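Colicin-B (Escherichia coli, PDB 1RH1) kills Escherichia coli and closely related bacteria by forming a channel that depolarizes the cytoplasmic membrane and dissipates cellular energy. Local coordinates at residues A[126-131]-A[178-183]. Sequence-based numbering, arbitrary orientation.
Sequences ARLEPA and GTQYMA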
ATOM      1  N   ALA A 126       7.834  23.710  -3.184  1.00  7.47           N
ATOM      2  CA  ALA A 126       9.204  24.138  -3.487  1.00  2.00           C
ATOM      3  C   ALA A 126       9.926  23.028  -4.212  1.00  3.11           C
ATOM      4  O   ALA A 126       9.733  21.852  -3.902  1.00  2.11           O
ATOM      5  CB  ALA A 126      10.033  24.406  -2.272  1.00  2.00           C
ATOM      6  N   ARG A 127      10.733  23.457  -5.195  1.00  4.90           N
ATOM      7  CA  ARG A 127      11.567  22.632  -6.079  1.00  2.46           C
ATOM      8  C   ARG A 127      13.023  22.741  -5.670  1.00  2.00           C
ATOM      9  O   ARG A 127      13.531  23.837  -5.462  1.00  2.00           O
ATOM     10  CB  ARG A 127      11.450  23.098  -7.526  1.00  2.00           C
ATOM     11  CG  ARG A 127      12.189  22.243  -8.555  1.00  2.59           C
ATOM     12  CD  ARG A 127      11.977  22.724  -9.980  1.00  2.00           C
ATOM     13  NE  ARG A 127      12.420  24.103 -10.116  1.00  8.53           N
ATOM     14  CZ  ARG A 127      13.618  24.438 -10.616  1.00 11.39           C
ATOM     15  NH1 ARG A 127      14.477  23.509 -11.039  1.00 14.58           N
ATOM     16  NH2 ARG A 127      14.007  25.717 -10.623  1.00 14.58           N
ATOM     17  N   LEU A 128      13.700  21.604  -5.564  1.00  2.00           N
ATOM     18  CA  LEU A 128      15.088  21.541  -5.141  1.00  2.16           C
ATOM     19  C   LEU A 128      16.210  21.239  -6.155  1.00  3.95           C
ATOM     20  O   LEU A 128      16.262  20.220  -6.866  1.00  4.64           O
ATOM     21  CB  LEU A 128      15.143  20.534  -4.003  1.00  2.00           C
ATOM     22  CG  LEU A 128      14.904  20.974  -2.576  1.00  2.00           C
ATOM     23  CD1 LEU A 128      13.664  21.817  -2.382  1.00  2.00           C
ATOM     24  CD2 LEU A 128      14.811  19.714  -1.801  1.00  2.00           C
ATOM     25  N   GLU A 129      17.158  22.177  -6.186  1.00  2.00           N
ATOM     26  CA  GLU A 129      18.361  22.042  -6.990  1.00  3.52           C
ATOM     27  C   GLU A 129      19.223  21.015  -6.296  1.00  5.07           C
ATOM     28  O   GLU A 129      19.313  21.080  -5.065  1.00  9.75           O
ATOM     29  CB  GLU A 129      19.139  23.315  -7.047  1.00  3.67           C
ATOM     30  CG  GLU A 129      18.291  24.392  -7.678  1.00 16.15           C
ATOM     31  CD  GLU A 129      18.949  25.758  -7.772  1.00 22.02           C
ATOM     32  OE1 GLU A 129      18.515  26.561  -8.602  1.00 24.84           O
ATOM     33  OE2 GLU A 129      19.885  26.028  -7.015  1.00 27.43           O
ATOM     34  N   PRO A 130      19.847  20.055  -7.004  1.00  4.79           N
ATOM     35  CA  PRO A 130      20.558  18.942  -6.393  1.00  3.18           C
ATOM     36  C   PRO A 130      21.788  19.405  -5.662  1.00  2.97           C
ATOM     37  O   PRO A 130      22.431  20.372  -6.054  1.00  5.64           O
ATOM     38  CB  PRO A 130      20.860  18.026  -7.533  1.00  2.00           C
ATOM     39  CG  PRO A 130      20.972  18.958  -8.711  1.00  2.00           C
ATOM     40  CD  PRO A 130      19.881  19.969  -8.463  1.00  2.00           C
ATOM     41  N   ALA A 131      22.103  18.739  -4.569  1.00  4.74           N
ATOM     42  CA  ALA A 131      23.276  19.080  -3.793  1.00  8.29           C
ATOM     43  C   ALA A 131      24.536  18.763  -4.577  1.00 13.76           C
ATOM     44  O   ALA A 131      24.536  17.862  -5.420  1.00 15.62           O
ATOM     45  CB  ALA A 131      23.311  18.282  -2.513  1.00  8.90           C
ATOM     46  N   GLY A 178      13.200  12.363 -11.491  1.00  4.48           N
ATOM     47  CA  GLY A 178      14.594  12.412 -11.139  1.00  5.88           C
ATOM     48  C   GLY A 178      14.968  13.702 -10.439  1.00  8.44           C
ATOM     49  O   GLY A 178      16.074  13.743  -9.916  1.00 12.31           O
ATOM     50  N   THR A 179      14.141  14.768 -10.425  1.00  5.59           N
ATOM     51  CA  THR A 179      14.399  15.993  -9.669  1.00  5.65           C
ATOM     52  C   THR A 179      13.545  15.976  -8.390  1.00  7.39           C
ATOM     53  O   THR A 179      12.342  15.697  -8.459  1.00  8.35           O
ATOM     54  CB  THR A 179      14.099  17.279 -10.545  1.00  2.00           C
ATOM     55  OG1 THR A 179      13.130  18.071  -9.854  1.00  3.56           O
ATOM     56  CG2 THR A 179      13.595  16.966 -11.941  1.00  3.47           C
ATOM     57  N   GLN A 180      14.153  16.252  -7.217  1.00  2.00           N
ATOM     58  CA  GLN A 180      13.455  16.201  -5.933  1.00  4.73           C
ATOM     59  C   GLN A 180      12.684  17.477  -5.622  1.00  6.36           C
ATOM     60  O   GLN A 180      13.190  18.594  -5.722  1.00  6.23           O
ATOM     61  CB  GLN A 180      14.472  15.916  -4.817  1.00  4.04           C
ATOM     62  CG  GLN A 180      14.050  15.967  -3.351  1.00  2.00           C
ATOM     63  CD  GLN A 180      15.253  15.958  -2.428  1.00  2.00           C
ATOM     64  OE1 GLN A 180      15.523  14.986  -1.755  1.00  2.00           O
ATOM     65  NE2 GLN A 180      16.061  16.992  -2.342  1.00  2.00           N
ATOM     66  N   TYR A 181      11.420  17.267  -5.254  1.00  2.00           N
ATOM     67  CA  TYR A 181      10.486  18.317  -4.876  1.00  2.00           C
ATOM     68  C   TYR A 181      10.149  18.324  -3.389  1.00  3.54           C
ATOM     69  O   TYR A 181      10.437  17.345  -2.710  1.00  6.42           O
ATOM     70  CB  TYR A 181       9.225  18.116  -5.658  1.00  2.00           C
ATOM     71  CG  TYR A 181       9.420  18.535  -7.087  1.00  3.45           C
ATOM     72  CD1 TYR A 181       9.977  17.674  -8.026  1.00  2.00           C
ATOM     73  CD2 TYR A 181       9.025  19.821  -7.450  1.00  7.09           C
ATOM     74  CE1 TYR A 181      10.143  18.105  -9.336  1.00  2.00           C
ATOM     75  CE2 TYR A 181       9.187  20.250  -8.763  1.00  5.93           C
ATOM     76  CZ  TYR A 181       9.745  19.385  -9.687  1.00  2.00           C
ATOM     77  OH  TYR A 181       9.910  19.827 -10.976  1.00 10.48           O
ATOM     78  N   MET A 182       9.599  19.403  -2.828  1.00  2.00           N
ATOM     79  CA  MET A 182       9.039  19.342  -1.487  1.00  2.51           C
ATOM     80  C   MET A 182       7.554  19.616  -1.630  1.00  2.00           C
ATOM     81  O   MET A 182       7.165  20.608  -2.247  1.00  2.23           O
ATOM     82  CB  MET A 182       9.702  20.365  -0.591  1.00  3.91           C
ATOM     83  CG  MET A 182      11.114  19.899  -0.280  1.00  2.00           C
ATOM     84  SD  MET A 182      11.472  19.927   1.479  1.00  2.00           S
ATOM     85  CE  MET A 182      10.206  18.817   2.004  1.00  2.00           C
ATOM     86  N   ALA A 183       6.732  18.710  -1.089  1.00  2.00           N
ATOM     87  CA  ALA A 183       5.295  18.712  -1.285  1.00  2.00           C
ATOM     88  C   ALA A 183       4.441  18.581  -0.057  1.00  2.00           C
ATOM     89  O   ALA A 183       4.944  18.248   1.007  1.00  6.03           O
ATOM     90  CB  ALA A 183       4.879  17.574  -2.150  1.00  2.00           C
TER
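A126 and M182 face each other as a hydrogen-bonded antiparallel pair, and R127 and Y181 follow as the non-hydrogen-bonded pair beside them. Of the two bonds of the first pair, M182 N to A126 O is short and nearly straight (2.7 Å, 167°), whereas A126 N to M182 O is weak at 3.3 Å. Past R127, L128 N reaches Q180 O over 3.1 Å; beyond it the chain of 129-131 departs from strand 179-183, and the ladder stops.

The tightly packed side of the sheet carries A126, L128, Q180 and M182, all buried. The CD1 methyl of L128 lies 3.8 Å from M182 CG, while CD2 lies beside the aliphatic part of Q180, 4.1 Å from its CG. V247, I288 and L294, the last from the long helix 291-340, add apolar cover to this side.

R127 and Y181 occupy the other face, where both remain partly exposed. With CG anti to its backbone N (chi1 -175°), R127 brings its methylenes obliquely to the CE2 side of the phenol ring: CG comes 3.6 Å from Y181 CE2, and CD sits 3.7 Å from Y181 OH. The chain then bends at chi3, and the guanidinium plane stands 58° from the ring plane, with NE in a salt bridge to E250 rather than engaged with the tyrosine.

The contact thus joins strands 121-128 and 179-186 within an antiparallel sheet, in the region matching the colicin-like bacteriocin tRNase family. Its chemistry is divided by face: backbone bonds hold the register, the mainly apolar A126, L128 and M182 pack with Q180 on the buried side, and on the more open side R127 lends its hydrocarbon portion to Y181 while its charge is met by E250.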